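Local atomic coordinates of L-talarate/Galactarate Dehydratase (Salmonella typhimurium, PDB entry 2PP0), a protein that dehydrates L-talarate and galactarate to 5-keto-4-deoxy-D-glucarate and, in competition with dehydration, epimerises L-talarate to galactarate, using one magnesium ion per subunit. Residues D160-Y165 with L337-P342; N354-E359 with R385-L390. All coordinates share one frame; numbering follows the deposited sequence.

Overall arrangement
Two small van der Waals contacts, neither with a hydrogen bond across it, mark different levels of this enolase-superfamily subunit. Contact 1 (160-165 with 337-342) is fully buried, with its centre about 12 Å from the centre of the chain, and it joins strand 161-166 to the end of helix 331-339. Contact 2 (354-359 with 385-390) is partly buried, about 19 Å from that centre, where the chain returns from the barrel region to the N-terminal sheet. Their centres are about 25 Å apart and their nearest atoms about 10 Å. Neither contact reaches the catalytic residues: the V162 side chain is about 9 Å from that of substrate-binding E348, that of S338 about 11 Å from that of H328, and that of L356 about 11 Å from that of K82.

Contact 1. Residues D160-Y165 with L337-P342; sequences DSVQCY and LSAAYP
V162 is the residue of the first segment that reaches across, and it meets S338 and A339 at the end of helix 331-339. Just before it, S161 turns its side chain away from the helix, and its OG is hydrogen-bonded to NE of R367. V162 points the other way. With chi1 at -180°, CG1 stands anti to the backbone N, and CG2 stands beside that N, anti to the carbonyl carbon. Both methyls meet one oxygen: CG2 lies 3.5 Å from S338 OG, and CG1 lies 3.9 Å from the same S338 OG. The methyls can offer only van der Waals contact; the polar need of S338 OG is met within its own helix, chiefly by H334 O, with L335 O also in hydrogen-bonding range. V162 CG2 also lies 4.1 Å from A339 N and 4.5 Å from A339 CB, which places this methyl over the last turn of the helix. The nearest CA atoms, V162 CA and A339 CA, are 6.5 Å apart, a short spacing that goes with the small helix residues. Further on, Y165 directs its OH to NZ of the substrate-binding K195. Strand 161-166 pairs in parallel with strand 346-349, which fits the first and last strands of the modified (β/α)7β barrel of the enolase superfamily; the contact packs that first strand against the helix leading into the last, where the barrel closes.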
ATOM      1  N   ASP B 160       9.031 -14.577   8.479  1.00 33.04           N
ATOM      2  CA  ASP B 160       9.328 -14.216   9.867  1.00 35.39           C
ATOM      3  C   ASP B 160      10.794 -13.856  10.090  1.00 34.93           C
ATOM      4  O   ASP B 160      11.172 -13.430  11.184  1.00 34.24           O
ATOM      5  CB  ASP B 160       8.965 -15.366  10.812  1.00 38.63           C
ATOM      6  CG  ASP B 160       7.520 -15.802  10.677  1.00 41.76           C
ATOM      7  OD1 ASP B 160       6.622 -14.933  10.731  1.00 42.48           O
ATOM      8  OD2 ASP B 160       7.292 -17.021  10.523  1.00 46.14           O
ATOM      9  N   SER B 161      11.612 -14.061   9.061  1.00 32.00           N
ATOM     10  CA  SER B 161      13.033 -13.744   9.117  1.00 32.36           C
ATOM     11  C   SER B 161      13.497 -13.450   7.689  1.00 31.63           C
ATOM     12  O   SER B 161      12.824 -13.825   6.727  1.00 31.26           O
ATOM     13  CB  SER B 161      13.833 -14.914   9.707  1.00 31.11           C
ATOM     14  OG  SER B 161      13.763 -16.064   8.885  1.00 33.85           O
ATOM     15  N   VAL B 162      14.641 -12.785   7.552  1.00 31.32           N
ATOM     16  CA  VAL B 162      15.154 -12.435   6.230  1.00 30.85           C
ATOM     17  C   VAL B 162      16.622 -12.819   6.037  1.00 30.85           C
ATOM     18  O   VAL B 162      17.444 -12.610   6.932  1.00 31.64           O
ATOM     19  CB  VAL B 162      15.009 -10.909   5.979  1.00 32.12           C
ATOM     20  CG1 VAL B 162      15.538 -10.545   4.594  1.00 30.99           C
ATOM     21  CG2 VAL B 162      13.550 -10.494   6.105  1.00 33.31           C
ATOM     22  N   GLN B 163      16.944 -13.376   4.867  1.00 32.18           N
ATOM     23  CA  GLN B 163      18.323 -13.755   4.540  1.00 33.39           C
ATOM     24  C   GLN B 163      19.162 -12.505   4.770  1.00 33.32           C
ATOM     25  O   GLN B 163      18.772 -11.419   4.352  1.00 33.43           O
ATOM     26  CB  GLN B 163      18.469 -14.126   3.063  1.00 36.21           C
ATOM     27  CG  GLN B 163      17.652 -15.283   2.570  1.00 38.47           C
ATOM     28  CD  GLN B 163      17.826 -15.476   1.076  1.00 37.57           C
ATOM     29  OE1 GLN B 163      17.525 -14.582   0.282  1.00 38.15           O
ATOM     30  NE2 GLN B 163      18.320 -16.640   0.687  1.00 38.14           N
ATOM     31  N   CYS B 164      20.324 -12.658   5.391  1.00 33.52           N
ATOM     32  CA  CYS B 164      21.173 -11.512   5.683  1.00 33.51           C
ATOM     33  C   CYS B 164      22.626 -11.720   5.246  1.00 33.88           C
ATOM     34  O   CYS B 164      23.188 -12.802   5.428  1.00 34.23           O
ATOM     35  CB  CYS B 164      21.104 -11.232   7.192  1.00 35.42           C
ATOM     36  SG  CYS B 164      21.852  -9.691   7.753  1.00 39.33           S
ATOM     37  N   TYR B 165      23.222 -10.682   4.658  1.00 32.37           N
ATOM     38  CA  TYR B 165      24.614 -10.736   4.228  1.00 32.22           C
ATOM     39  C   TYR B 165      25.366  -9.594   4.917  1.00 32.46           C
ATOM     40  O   TYR B 165      24.761  -8.593   5.309  1.00 33.14           O
ATOM     41  CB  TYR B 165      24.713 -10.615   2.696  1.00 32.21           C
ATOM     42  CG  TYR B 165      24.449  -9.231   2.131  1.00 31.98           C
ATOM     43  CD1 TYR B 165      25.475  -8.286   2.031  1.00 33.10           C
ATOM     44  CD2 TYR B 165      23.176  -8.866   1.695  1.00 31.96           C
ATOM     45  CE1 TYR B 165      25.239  -7.009   1.510  1.00 30.63           C
ATOM     46  CE2 TYR B 165      22.925  -7.596   1.175  1.00 32.11           C
ATOM     47  CZ  TYR B 165      23.963  -6.674   1.084  1.00 32.37           C
ATOM     48  OH  TYR B 165      23.720  -5.422   0.565  1.00 32.02           O
ATOM     49  N   LEU B 337      10.384  -3.959   6.351  1.00 26.96           N
ATOM     50  CA  LEU B 337       9.954  -3.709   4.984  1.00 26.29           C
ATOM     51  C   LEU B 337      10.240  -4.900   4.073  1.00 25.90           C
ATOM     52  O   LEU B 337       9.407  -5.269   3.247  1.00 25.18           O
ATOM     53  CB  LEU B 337      10.640  -2.441   4.439  1.00 27.21           C
ATOM     54  CG  LEU B 337      10.363  -1.166   5.250  1.00 27.81           C
ATOM     55  CD1 LEU B 337      11.136   0.022   4.670  1.00 29.74           C
ATOM     56  CD2 LEU B 337       8.867  -0.884   5.234  1.00 30.51           C
ATOM     57  N   SER B 338      11.416  -5.503   4.217  1.00 25.41           N
ATOM     58  CA  SER B 338      11.757  -6.646   3.384  1.00 27.52           C
ATOM     59  C   SER B 338      10.888  -7.857   3.751  1.00 28.24           C
ATOM     60  O   SER B 338      10.551  -8.668   2.890  1.00 28.81           O
ATOM     61  CB  SER B 338      13.245  -6.981   3.527  1.00 29.02           C
ATOM     62  OG  SER B 338      13.580  -7.198   4.882  1.00 33.92           O
ATOM     63  N   ALA B 339      10.527  -7.976   5.028  1.00 27.70           N
ATOM     64  CA  ALA B 339       9.676  -9.079   5.474  1.00 28.04           C
ATOM     65  C   ALA B 339       8.335  -9.025   4.745  1.00 28.71           C
ATOM     66  O   ALA B 339       7.717 -10.060   4.464  1.00 29.28           O
ATOM     67  CB  ALA B 339       9.445  -8.986   6.988  1.00 28.23           C
ATOM     68  N   ALA B 340       7.892  -7.810   4.438  1.00 28.57           N
ATOM     69  CA  ALA B 340       6.620  -7.604   3.758  1.00 28.15           C
ATOM     70  C   ALA B 340       6.699  -7.726   2.236  1.00 29.12           C
ATOM     71  O   ALA B 340       5.680  -7.658   1.563  1.00 28.59           O
ATOM     72  CB  ALA B 340       6.056  -6.239   4.134  1.00 29.53           C
ATOM     73  N   TYR B 341       7.896  -7.914   1.693  1.00 28.65           N
ATOM     74  CA  TYR B 341       8.045  -8.029   0.239  1.00 30.09           C
ATOM     75  C   TYR B 341       7.618  -9.425  -0.232  1.00 30.53           C
ATOM     76  O   TYR B 341       7.994 -10.433   0.364  1.00 30.59           O
ATOM     77  CB  TYR B 341       9.498  -7.751  -0.165  1.00 28.70           C
ATOM     78  CG  TYR B 341       9.673  -7.434  -1.639  1.00 26.83           C
ATOM     79  CD1 TYR B 341       9.121  -6.281  -2.192  1.00 26.47           C
ATOM     80  CD2 TYR B 341      10.352  -8.308  -2.484  1.00 27.19           C
ATOM     81  CE1 TYR B 341       9.238  -6.005  -3.555  1.00 26.42           C
ATOM     82  CE2 TYR B 341      10.472  -8.042  -3.851  1.00 27.68           C
ATOM     83  CZ  TYR B 341       9.912  -6.894  -4.375  1.00 25.89           C
ATOM     84  OH  TYR B 341       9.999  -6.651  -5.726  1.00 29.60           O
ATOM     85  N   PRO B 342       6.823  -9.500  -1.313  1.00 32.58           N
ATOM     86  CA  PRO B 342       6.350 -10.783  -1.841  1.00 32.79           C
ATOM     87  C   PRO B 342       7.421 -11.753  -2.340  1.00 33.58           C
ATOM     88  O   PRO B 342       7.297 -12.956  -2.128  1.00 33.58           O
ATOM     89  CB  PRO B 342       5.365 -10.365  -2.930  1.00 32.53           C
ATOM     90  CG  PRO B 342       5.921  -9.063  -3.407  1.00 34.96           C
ATOM     91  CD  PRO B 342       6.295  -8.379  -2.111  1.00 33.39           C
TER

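Contact 2. Residues N354-E359 with R385-L390; sequences NPLFNE and RRWTQL
P355 and L356 meet W387 at the rim of its indole, and neither lies over a ring face. The evidence is positional: P355 CG and L356 CD2 both sit at the ring edge, close to its plane, and all their contacts are with carbons of the six-membered ring. P355 CG is 3.9 Å from W387 CZ3 and equally far from W387 CH2, so the pyrrolidine straddles the CZ3-CH2 bond at the far end of the indole. P355 CB follows at 4.1 Å from W387 CZ3, and the two side chains run at a slant to each other. L356 approaches nearer the ring fusion, with CD2 3.8 Å from W387 CE3, its side chain at about a right angle to that of the tryptophan. Its first bond does not aim at W387; chi1 of -70° and an extended chi2 of -179° carry CD2 to the rim of the ring. On the other side, W387 does point across, and chi1 of -75° sets CG beside its backbone N, anti to the carbonyl carbon. The long indole thereby spans a wide gap, for the nearest CA atoms, L356 CA and R385 CA, are 8.5 Å apart. The two segments share only about 121 Å² of buried surface. The 3-10 turn 354-356 is tied separately to S381, just ahead of helix 382-386, whose OG is hydrogen-bonded to P355 O. W387 stands between helix 382-386 and strand 388-395 and touches L38 and P39 of strand 28-40, an inner strand that lies between 57-69 and the edge strand 388-395, and so links the loop after strand 346-349 to that antiparallel sheet.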
ATOM      1  N   ASN B 354      24.208  -0.482  15.929  1.00 35.43           N
ATOM      2  CA  ASN B 354      23.912  -1.276  17.127  1.00 37.10           C
ATOM      3  C   ASN B 354      23.872  -0.474  18.427  1.00 36.36           C
ATOM      4  O   ASN B 354      22.921  -0.586  19.192  1.00 38.43           O
ATOM      5  CB  ASN B 354      24.915  -2.428  17.293  1.00 35.65           C
ATOM      6  CG  ASN B 354      24.712  -3.529  16.281  1.00 37.55           C
ATOM      7  OD1 ASN B 354      23.655  -3.625  15.654  1.00 39.06           O
ATOM      8  ND2 ASN B 354      25.720  -4.382  16.121  1.00 36.95           N
ATOM      9  N   PRO B 355      24.903   0.348  18.692  1.00 36.32           N
ATOM     10  CA  PRO B 355      24.938   1.146  19.923  1.00 35.59           C
ATOM     11  C   PRO B 355      23.870   2.231  20.099  1.00 35.64           C
ATOM     12  O   PRO B 355      23.715   2.775  21.191  1.00 35.45           O
ATOM     13  CB  PRO B 355      26.359   1.717  19.925  1.00 37.12           C
ATOM     14  CG  PRO B 355      26.702   1.794  18.472  1.00 36.74           C
ATOM     15  CD  PRO B 355      26.155   0.506  17.928  1.00 35.63           C
ATOM     16  N   LEU B 356      23.128   2.549  19.044  1.00 34.49           N
ATOM     17  CA  LEU B 356      22.098   3.579  19.154  1.00 34.36           C
ATOM     18  C   LEU B 356      20.846   3.058  19.848  1.00 33.41           C
ATOM     19  O   LEU B 356      20.036   3.834  20.358  1.00 32.32           O
ATOM     20  CB  LEU B 356      21.695   4.098  17.768  1.00 35.02           C
ATOM     21  CG  LEU B 356      22.684   4.939  16.963  1.00 35.72           C
ATOM     22  CD1 LEU B 356      22.023   5.334  15.652  1.00 35.74           C
ATOM     23  CD2 LEU B 356      23.090   6.184  17.749  1.00 35.08           C
ATOM     24  N   PHE B 357      20.694   1.740  19.864  1.00 34.54           N
ATOM     25  CA  PHE B 357      19.513   1.122  20.453  1.00 34.68           C
ATOM     26  C   PHE B 357      19.802   0.171  21.608  1.00 35.00           C
ATOM     27  O   PHE B 357      20.874  -0.425  21.692  1.00 35.62           O
ATOM     28  CB  PHE B 357      18.749   0.381  19.358  1.00 35.31           C
ATOM     29  CG  PHE B 357      18.505   1.211  18.129  1.00 35.17           C
ATOM     30  CD1 PHE B 357      17.629   2.290  18.166  1.00 36.17           C
ATOM     31  CD2 PHE B 357      19.169   0.927  16.941  1.00 36.31           C
ATOM     32  CE1 PHE B 357      17.416   3.078  17.035  1.00 37.63           C
ATOM     33  CE2 PHE B 357      18.966   1.708  15.804  1.00 35.85           C
ATOM     34  CZ  PHE B 357      18.087   2.786  15.853  1.00 36.32           C
ATOM     35  N   ASN B 358      18.824   0.027  22.491  1.00 34.67           N
ATOM     36  CA  ASN B 358      18.952  -0.855  23.639  1.00 36.15           C
ATOM     37  C   ASN B 358      18.818  -2.315  23.230  1.00 36.78           C
ATOM     38  O   ASN B 358      19.400  -3.200  23.862  1.00 37.92           O
ATOM     39  CB  ASN B 358      17.882  -0.508  24.675  1.00 34.80           C
ATOM     40  CG  ASN B 358      18.139   0.820  25.347  1.00 35.70           C
ATOM     41  OD1 ASN B 358      17.213   1.573  25.639  1.00 38.63           O
ATOM     42  ND2 ASN B 358      19.406   1.109  25.608  1.00 31.56           N
ATOM     43  N   GLU B 359      18.063  -2.561  22.161  1.00 35.45           N
ATOM     44  CA  GLU B 359      17.824  -3.916  21.674  1.00 34.98           C
ATOM     45  C   GLU B 359      18.665  -4.275  20.449  1.00 36.47           C
ATOM     46  O   GLU B 359      19.020  -3.409  19.650  1.00 35.89           O
ATOM     47  CB  GLU B 359      16.339  -4.084  21.337  1.00 34.80           C
ATOM     48  CG  GLU B 359      15.384  -3.604  22.433  1.00 35.70           C
ATOM     49  CD  GLU B 359      15.098  -2.108  22.374  1.00 37.75           C
ATOM     50  OE1 GLU B 359      15.780  -1.387  21.615  1.00 37.18           O
ATOM     51  OE2 GLU B 359      14.187  -1.650  23.096  1.00 38.82           O
ATOM     52  N   ARG B 385      21.975   9.424  23.172  1.00 36.88           N
ATOM     53  CA  ARG B 385      21.803  10.741  23.770  1.00 36.89           C
ATOM     54  C   ARG B 385      23.177  11.383  23.909  1.00 37.56           C
ATOM     55  O   ARG B 385      23.340  12.573  23.655  1.00 37.55           O
ATOM     56  CB  ARG B 385      21.137  10.625  25.142  1.00 37.52           C
ATOM     57  CG  ARG B 385      19.805   9.876  25.129  1.00 37.31           C
ATOM     58  CD  ARG B 385      18.801  10.516  24.174  1.00 37.87           C
ATOM     59  NE  ARG B 385      17.465   9.956  24.351  1.00 38.77           N
ATOM     60  CZ  ARG B 385      16.390  10.329  23.659  1.00 38.22           C
ATOM     61  NH1 ARG B 385      16.479  11.268  22.723  1.00 36.22           N
ATOM     62  NH2 ARG B 385      15.217   9.767  23.917  1.00 36.85           N
ATOM     63  N   ARG B 386      24.160  10.584  24.313  1.00 38.12           N
ATOM     64  CA  ARG B 386      25.525  11.069  24.474  1.00 40.19           C
ATOM     65  C   ARG B 386      26.052  11.599  23.142  1.00 39.49           C
ATOM     66  O   ARG B 386      26.806  12.567  23.111  1.00 38.80           O
ATOM     67  CB  ARG B 386      26.453   9.946  24.952  1.00 42.47           C
ATOM     68  CG  ARG B 386      26.644   9.831  26.463  1.00 46.85           C
ATOM     69  CD  ARG B 386      27.746   8.808  26.758  1.00 50.47           C
ATOM     70  NE  ARG B 386      28.945   9.066  25.951  1.00 55.54           N
ATOM     71  CZ  ARG B 386      29.974   8.228  25.835  1.00 56.90           C
ATOM     72  NH1 ARG B 386      29.959   7.065  26.478  1.00 57.81           N
ATOM     73  NH2 ARG B 386      31.015   8.542  25.068  1.00 55.11           N
ATOM     74  N   TRP B 387      25.658  10.955  22.047  1.00 37.82           N
ATOM     75  CA  TRP B 387      26.112  11.366  20.723  1.00 36.76           C
ATOM     76  C   TRP B 387      25.284  12.465  20.068  1.00 36.60           C
ATOM     77  O   TRP B 387      25.564  12.867  18.940  1.00 37.36           O
ATOM     78  CB  TRP B 387      26.170  10.160  19.786  1.00 36.25           C
ATOM     79  CG  TRP B 387      27.341   9.259  20.033  1.00 36.13           C
ATOM     80  CD1 TRP B 387      28.555   9.617  20.544  1.00 35.12           C
ATOM     81  CD2 TRP B 387      27.435   7.866  19.716  1.00 36.05           C
ATOM     82  NE1 TRP B 387      29.400   8.536  20.560  1.00 35.95           N
ATOM     83  CE2 TRP B 387      28.739   7.448  20.056  1.00 36.11           C
ATOM     84  CE3 TRP B 387      26.544   6.930  19.172  1.00 36.87           C
ATOM     85  CZ2 TRP B 387      29.177   6.133  19.871  1.00 37.00           C
ATOM     86  CZ3 TRP B 387      26.979   5.623  18.988  1.00 36.60           C
ATOM     87  CH2 TRP B 387      28.285   5.238  19.337  1.00 38.23           C
ATOM     88  N   THR B 388      24.263  12.949  20.764  1.00 35.67           N
ATOM     89  CA  THR B 388      23.424  14.009  20.222  1.00 36.77           C
ATOM     90  C   THR B 388      24.145  15.351  20.363  1.00 37.71           C
ATOM     91  O   THR B 388      24.602  15.701  21.453  1.00 37.51           O
ATOM     92  CB  THR B 388      22.073  14.078  20.958  1.00 35.78           C
ATOM     93  OG1 THR B 388      21.330  12.878  20.703  1.00 35.88           O
ATOM     94  CG2 THR B 388      21.268  15.275  20.495  1.00 35.21           C
ATOM     95  N   GLN B 389      24.254  16.089  19.260  1.00 36.82           N
ATOM     96  CA  GLN B 389      24.916  17.388  19.282  1.00 37.69           C
ATOM     97  C   GLN B 389      23.914  18.528  19.267  1.00 36.44           C
ATOM     98  O   GLN B 389      24.156  19.578  19.850  1.00 35.87           O
ATOM     99  CB  GLN B 389      25.879  17.519  18.098  1.00 39.31           C
ATOM    100  CG  GLN B 389      27.213  16.809  18.321  1.00 43.27           C
ATOM    101  CD  GLN B 389      28.120  16.858  17.103  1.00 45.85           C
ATOM    102  OE1 GLN B 389      27.926  17.675  16.199  1.00 48.11           O
ATOM    103  NE2 GLN B 389      29.126  15.990  17.080  1.00 46.82           N
ATOM    104  N   LEU B 390      22.783  18.318  18.604  1.00 35.71           N
ATOM    105  CA  LEU B 390      21.739  19.335  18.528  1.00 34.72           C
ATOM    106  C   LEU B 390      20.387  18.680  18.772  1.00 34.57           C
ATOM    107  O   LEU B 390      20.196  17.508  18.457  1.00 33.84           O
ATOM    108  CB  LEU B 390      21.731  19.998  17.142  1.00 34.36           C
ATOM    109  CG  LEU B 390      22.939  20.843  16.718  1.00 36.38           C
ATOM    110  CD1 LEU B 390      22.817  21.227  15.246  1.00 36.43           C
ATOM    111  CD2 LEU B 390      23.018  22.093  17.584  1.00 35.57           C
TER